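Local coordinates for protein UDP-N-acetylglucosamine pyrophosphorylase (Entamoeba histolytica, PDB 3OC9) that probably catalyses the formation of UDP-N-acetylglucosamine and diphosphate from UTP and N-acetylglucosamine 1-phosphate, at residues N358-Y361 with L362-G366; E378-F381 with R382-F385. All coordinates share one frame; numbering follows the deposited sequence.

In the fold
Both contacts are local and lie toward the C-terminal end of the single chain. Contact 1 comes first and closes helix 347-364. Strands 368-370 and 377-379 follow, and contact 2 is the turn that leaves the second of these. The centres of the two contacts are about 13 Å apart, on the same side of the chain's centre. They also touch: L362 CG lies 4.2 Å from I379 CD1. N358 adds a hydrogen bond from ND2 to the carbonyl oxygen of C377, tying the helix to strand 377-379. That strand pairs in parallel with 402-404. The helix end, the small sheet and the turn thus pack together, the contact centres about 25 Å (contact 1) and 19 Å (contact 2) from the chain's centre.

Contact 1. Residues N358-Y361 with L362-G366; sequences NIYY and LKKAG
L362, K363, K364 and A365 each give their backbone N-H to the carbonyl oxygen four residues earlier, on N358, I359, Y360 and Y361. The last of these bonds is the most bent, at 135° from A365 N to Y361 O. Two pairs of side chains run along the helix surface. I359 and K363, one helical turn apart, run alongside each other in the same direction. The branch CG2 of I359 meets K363 CE at 3.5 Å, and K363 CG lies 3.5 Å from I359 O. K363 is extended beyond CG and runs past the isoleucine branch; both side chains also touch V369. Y360 and K364 form the second pair. Y360 has CG anti to its backbone N (chi1 169°), and CG of K364 is likewise anti to its own N (chi1 -166°). K364 CD approaches the ring obliquely, 4.2 Å from Y360 CE2. Y360 OH and K364 NZ end up 3.5 Å apart. On another side, L362 CG sits 3.6 Å from N358 O, and its side chain packs on C377 and V369. The chain then turns out of the helix at G366, whose phi is positive. G366 N bonds back to K363 O at 3.2 Å, and helix 347-364 ends in a Schellman motif.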
ATOM      1  N   ASN A 358     -17.091  -5.931   8.055  1.00 25.74           N
ATOM      2  CA  ASN A 358     -17.156  -7.022   9.028  1.00 27.17           C
ATOM      3  C   ASN A 358     -18.584  -7.616   9.156  1.00 28.38           C
ATOM      4  O   ASN A 358     -18.758  -8.838   9.288  1.00 29.20           O
ATOM      5  CB  ASN A 358     -16.601  -6.570  10.398  1.00 27.20           C
ATOM      6  CG  ASN A 358     -15.094  -6.304  10.371  1.00 27.33           C
ATOM      7  OD1 ASN A 358     -14.378  -6.808   9.503  1.00 25.82           O
ATOM      8  ND2 ASN A 358     -14.612  -5.519  11.330  1.00 27.25           N
ATOM      9  N   ILE A 359     -19.591  -6.753   9.058  1.00 29.22           N
ATOM     10  CA  ILE A 359     -21.011  -7.194   8.995  1.00 30.72           C
ATOM     11  C   ILE A 359     -21.294  -8.066   7.753  1.00 30.68           C
ATOM     12  O   ILE A 359     -21.907  -9.147   7.860  1.00 31.24           O
ATOM     13  CB  ILE A 359     -21.972  -5.982   9.043  1.00 31.04           C
ATOM     14  CG1 ILE A 359     -21.839  -5.266  10.390  1.00 32.64           C
ATOM     15  CG2 ILE A 359     -23.427  -6.415   8.776  1.00 32.85           C
ATOM     16  CD1 ILE A 359     -22.537  -3.913  10.439  1.00 33.88           C
ATOM     17  N   TYR A 360     -20.832  -7.604   6.589  1.00 29.93           N
ATOM     18  CA  TYR A 360     -20.893  -8.375   5.341  1.00 30.37           C
ATOM     19  C   TYR A 360     -20.272  -9.781   5.474  1.00 30.27           C
ATOM     20  O   TYR A 360     -20.878 -10.770   5.031  1.00 31.24           O
ATOM     21  CB  TYR A 360     -20.280  -7.564   4.167  1.00 29.49           C
ATOM     22  CG  TYR A 360     -20.038  -8.351   2.865  1.00 31.66           C
ATOM     23  CD1 TYR A 360     -21.054  -8.499   1.914  1.00 34.00           C
ATOM     24  CD2 TYR A 360     -18.790  -8.930   2.590  1.00 30.85           C
ATOM     25  CE1 TYR A 360     -20.836  -9.208   0.726  1.00 35.53           C
ATOM     26  CE2 TYR A 360     -18.565  -9.652   1.404  1.00 33.32           C
ATOM     27  CZ  TYR A 360     -19.590  -9.785   0.480  1.00 35.27           C
ATOM     28  OH  TYR A 360     -19.388 -10.492  -0.698  1.00 39.02           O
ATOM     29  N   TYR A 361     -19.080  -9.880   6.078  1.00 29.67           N
ATOM     30  CA  TYR A 361     -18.401 -11.179   6.238  1.00 30.03           C
ATOM     31  C   TYR A 361     -19.202 -12.133   7.175  1.00 31.32           C
ATOM     32  O   TYR A 361     -19.341 -13.342   6.894  1.00 31.13           O
ATOM     33  CB  TYR A 361     -16.951 -10.994   6.727  1.00 28.79           C
ATOM     34  CG  TYR A 361     -15.936 -10.573   5.638  1.00 27.30           C
ATOM     35  CD1 TYR A 361     -16.087 -10.985   4.298  1.00 26.96           C
ATOM     36  CD2 TYR A 361     -14.805  -9.804   5.975  1.00 25.57           C
ATOM     37  CE1 TYR A 361     -15.128 -10.612   3.295  1.00 25.66           C
ATOM     38  CE2 TYR A 361     -13.849  -9.426   4.983  1.00 25.72           C
ATOM     39  CZ  TYR A 361     -14.025  -9.841   3.656  1.00 26.15           C
ATOM     40  OH  TYR A 361     -13.095  -9.472   2.672  1.00 25.94           O
ATOM     41  N   LEU A 362     -19.739 -11.589   8.264  1.00 31.80           N
ATOM     42  CA  LEU A 362     -20.602 -12.381   9.159  1.00 33.40           C
ATOM     43  C   LEU A 362     -21.827 -12.979   8.439  1.00 34.98           C
ATOM     44  O   LEU A 362     -22.151 -14.150   8.647  1.00 35.56           O
ATOM     45  CB  LEU A 362     -21.035 -11.569  10.390  1.00 33.50           C
ATOM     46  CG  LEU A 362     -20.022 -11.403  11.530  1.00 33.99           C
ATOM     47  CD1 LEU A 362     -20.455 -10.300  12.528  1.00 34.35           C
ATOM     48  CD2 LEU A 362     -19.722 -12.722  12.280  1.00 33.43           C
ATOM     49  N   LYS A 363     -22.475 -12.187   7.588  1.00 35.93           N
ATOM     50  CA  LYS A 363     -23.636 -12.647   6.799  1.00 38.13           C
ATOM     51  C   LYS A 363     -23.259 -13.682   5.725  1.00 38.78           C
ATOM     52  O   LYS A 363     -24.028 -14.611   5.446  1.00 39.37           O
ATOM     53  CB  LYS A 363     -24.378 -11.460   6.170  1.00 38.28           C
ATOM     54  CG  LYS A 363     -25.042 -10.519   7.194  1.00 39.90           C
ATOM     55  CD  LYS A 363     -25.654  -9.293   6.510  1.00 43.31           C
ATOM     56  CE  LYS A 363     -26.167  -8.299   7.549  1.00 44.99           C
ATOM     57  NZ  LYS A 363     -26.661  -7.021   6.950  1.00 48.44           N
ATOM     58  N   LYS A 364     -22.077 -13.525   5.129  1.00 38.33           N
ATOM     59  CA  LYS A 364     -21.593 -14.468   4.125  1.00 39.04           C
ATOM     60  C   LYS A 364     -21.290 -15.841   4.770  1.00 39.44           C
ATOM     61  O   LYS A 364     -21.357 -16.888   4.097  1.00 40.06           O
ATOM     62  CB  LYS A 364     -20.371 -13.879   3.396  1.00 38.25           C
ATOM     63  CG  LYS A 364     -19.966 -14.587   2.107  1.00 40.30           C
ATOM     64  CD  LYS A 364     -18.867 -13.808   1.356  1.00 41.51           C
ATOM     65  CE  LYS A 364     -18.441 -14.528   0.079  1.00 43.65           C
ATOM     66  NZ  LYS A 364     -17.745 -13.588  -0.850  1.00 45.20           N
ATOM     67  N   ALA A 365     -20.971 -15.831   6.065  1.00 39.03           N
ATOM     68  CA  ALA A 365     -20.675 -17.052   6.808  1.00 39.70           C
ATOM     69  C   ALA A 365     -21.945 -17.743   7.359  1.00 40.89           C
ATOM     70  O   ALA A 365     -21.860 -18.809   7.974  1.00 41.11           O
ATOM     71  CB  ALA A 365     -19.672 -16.768   7.934  1.00 39.40           C
ATOM     72  N   GLY A 366     -23.105 -17.128   7.128  1.00 41.65           N
ATOM     73  CA  GLY A 366     -24.404 -17.708   7.524  1.00 43.36           C
ATOM     74  C   GLY A 366     -25.056 -17.133   8.775  1.00 44.20           C
ATOM     75  O   GLY A 366     -26.072 -17.673   9.254  1.00 45.61           O
TER

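Contact 2. Residues E378-F381 with R382-F385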
ATOM      1  N   GLU A 378     -16.152  -5.260  15.402  1.00 31.24           N
ATOM      2  CA  GLU A 378     -14.673  -5.332  15.316  1.00 31.44           C
ATOM      3  C   GLU A 378     -14.181  -6.776  15.335  1.00 31.31           C
ATOM      4  O   GLU A 378     -14.352  -7.495  16.337  1.00 32.46           O
ATOM      5  CB  GLU A 378     -13.986  -4.554  16.454  1.00 32.13           C
ATOM      6  CG  GLU A 378     -14.390  -3.089  16.556  1.00 33.39           C
ATOM      7  CD  GLU A 378     -13.413  -2.214  17.350  1.00 33.80           C
ATOM      8  OE1 GLU A 378     -12.406  -2.712  17.922  1.00 35.19           O
ATOM      9  OE2 GLU A 378     -13.643  -0.988  17.381  1.00 33.36           O
ATOM     10  N   ILE A 379     -13.549  -7.182  14.233  1.00 30.14           N
ATOM     11  CA  ILE A 379     -13.026  -8.536  14.059  1.00 29.58           C
ATOM     12  C   ILE A 379     -11.505  -8.470  13.852  1.00 29.33           C
ATOM     13  O   ILE A 379     -11.043  -7.915  12.847  1.00 29.05           O
ATOM     14  CB  ILE A 379     -13.698  -9.250  12.847  1.00 29.47           C
ATOM     15  CG1 ILE A 379     -15.236  -9.327  13.046  1.00 30.71           C
ATOM     16  CG2 ILE A 379     -13.031 -10.631  12.611  1.00 29.78           C
ATOM     17  CD1 ILE A 379     -16.018 -10.043  11.916  1.00 30.55           C
ATOM     18  N   SER A 380     -10.739  -9.031  14.793  1.00 29.08           N
ATOM     19  CA  SER A 380      -9.264  -8.940  14.751  1.00 29.32           C
ATOM     20  C   SER A 380      -8.678  -9.495  13.448  1.00 28.41           C
ATOM     21  O   SER A 380      -9.108 -10.551  12.976  1.00 27.61           O
ATOM     22  CB  SER A 380      -8.632  -9.665  15.935  1.00 30.18           C
ATOM     23  OG  SER A 380      -7.208  -9.582  15.857  1.00 31.25           O
ATOM     24  N   PHE A 381      -7.710  -8.771  12.870  1.00 27.97           N
ATOM     25  CA  PHE A 381      -6.970  -9.252  11.682  1.00 28.13           C
ATOM     26  C   PHE A 381      -6.227 -10.573  11.994  1.00 28.20           C
ATOM     27  O   PHE A 381      -5.843 -11.313  11.073  1.00 28.58           O
ATOM     28  CB  PHE A 381      -5.951  -8.191  11.193  1.00 27.07           C
ATOM     29  CG  PHE A 381      -6.526  -7.084  10.304  1.00 28.20           C
ATOM     30  CD1 PHE A 381      -7.892  -6.798  10.247  1.00 29.45           C
ATOM     31  CD2 PHE A 381      -5.655  -6.285   9.558  1.00 28.23           C
ATOM     32  CE1 PHE A 381      -8.379  -5.747   9.442  1.00 30.60           C
ATOM     33  CE2 PHE A 381      -6.126  -5.239   8.760  1.00 28.89           C
ATOM     34  CZ  PHE A 381      -7.497  -4.976   8.697  1.00 30.12           C
ATOM     35  N   ARG A 382      -6.008 -10.871  13.278  1.00 28.71           N
ATOM     36  CA  ARG A 382      -5.410 -12.156  13.670  1.00 29.77           C
ATOM     37  C   ARG A 382      -6.393 -13.348  13.552  1.00 29.81           C
ATOM     38  O   ARG A 382      -5.964 -14.495  13.378  1.00 30.46           O
ATOM     39  CB  ARG A 382      -4.781 -12.067  15.083  1.00 30.25           C
ATOM     40  CG  ARG A 382      -4.051 -13.319  15.566  1.00 32.85           C
ATOM     41  CD  ARG A 382      -2.734 -13.568  14.807  1.00 34.60           C
ATOM     42  NE  ARG A 382      -2.133 -14.868  15.124  1.00 36.51           N
ATOM     43  CZ  ARG A 382      -2.452 -16.029  14.550  1.00 36.87           C
ATOM     44  NH1 ARG A 382      -3.389 -16.098  13.605  1.00 35.12           N
ATOM     45  NH2 ARG A 382      -1.820 -17.139  14.925  1.00 37.00           N
ATOM     46  N   LYS A 383      -7.695 -13.061  13.602  1.00 29.97           N
ATOM     47  CA  LYS A 383      -8.763 -14.092  13.632  1.00 30.60           C
ATOM     48  C   LYS A 383      -9.415 -14.532  12.294  1.00 29.84           C
ATOM     49  O   LYS A 383      -9.868 -15.679  12.180  1.00 29.42           O
ATOM     50  CB  LYS A 383      -9.872 -13.665  14.605  1.00 31.68           C
ATOM     51  CG  LYS A 383      -9.402 -13.421  16.044  1.00 35.00           C
ATOM     52  CD  LYS A 383      -9.040 -14.710  16.772  1.00 39.77           C
ATOM     53  CE  LYS A 383     -10.277 -15.465  17.250  1.00 44.05           C
ATOM     54  NZ  LYS A 383      -9.887 -16.682  18.023  1.00 46.38           N
ATOM     55  N   SER A 384      -9.492 -13.633  11.307  1.00 28.46           N
ATOM     56  CA  SER A 384     -10.127 -13.937  10.008  1.00 27.67           C
ATOM     57  C   SER A 384      -9.492 -13.036   8.922  1.00 27.09           C
ATOM     58  O   SER A 384      -9.230 -11.859   9.171  1.00 26.56           O
ATOM     59  CB  SER A 384     -11.668 -13.747  10.079  1.00 28.44           C
ATOM     60  OG  SER A 384     -12.360 -14.375   8.996  1.00 28.23           O
ATOM     61  N   PHE A 385      -9.229 -13.613   7.746  1.00 26.00           N
ATOM     62  CA  PHE A 385      -8.705 -12.874   6.580  1.00 24.89           C
ATOM     63  C   PHE A 385      -9.865 -12.315   5.733  1.00 25.45           C
ATOM     64  O   PHE A 385      -9.967 -11.090   5.530  1.00 25.08           O
ATOM     65  CB  PHE A 385      -7.761 -13.795   5.774  1.00 24.97           C
ATOM     66  CG  PHE A 385      -7.281 -13.216   4.439  1.00 23.24           C
ATOM     67  CD1 PHE A 385      -6.468 -12.082   4.401  1.00 22.41           C
ATOM     68  CD2 PHE A 385      -7.647 -13.817   3.234  1.00 23.36           C
ATOM     69  CE1 PHE A 385      -6.015 -11.551   3.160  1.00 22.79           C
ATOM     70  CE2 PHE A 385      -7.200 -13.294   1.993  1.00 23.32           C
ATOM     71  CZ  PHE A 385      -6.393 -12.149   1.967  1.00 22.27           C
TER
HETATM   72  O   HOH W   1      -6.674 -10.886   8.583  1.00 20.49           O
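S380 lies against R382 and K383 with both of its side-chain atoms. Its OG is anti to the backbone N (chi1 179°), which turns it along the chain onto R382. S380 OG accepts the backbone N-H of R382, with OG and R382 N 3.1 Å apart and an N-H...O angle of 154°. R382 CB packs on the same oxygen, 3.6 Å from S380 OG. S380 CB meets K383 CG at 3.8 Å. The backbone carbonyl of S380 is also used. K383 N bonds to S380 O at 2.9 Å, with the donor well above the carbonyl plane, 61° out of it. The first bond makes an ST turn and the second a beta turn of type I, with F381 and R382 at its corners. Together they reverse the chain just after strand 377-379. The R382 side chain bends at chi2, and its NH1 forms a salt bridge with E81, while the ring of F381 makes a cation-pi contact with R75. The residues flanking the turn meet as well: I379 CG2 lies 4.2 Å from S384 CB. S384 OG is hydrogen-bonded to the backbone O of E386 and the backbone N of G389. A water links a corner of the turn to the residue just past it, donating to F381 O at 2.7 Å and to S384 O at 2.8 Å.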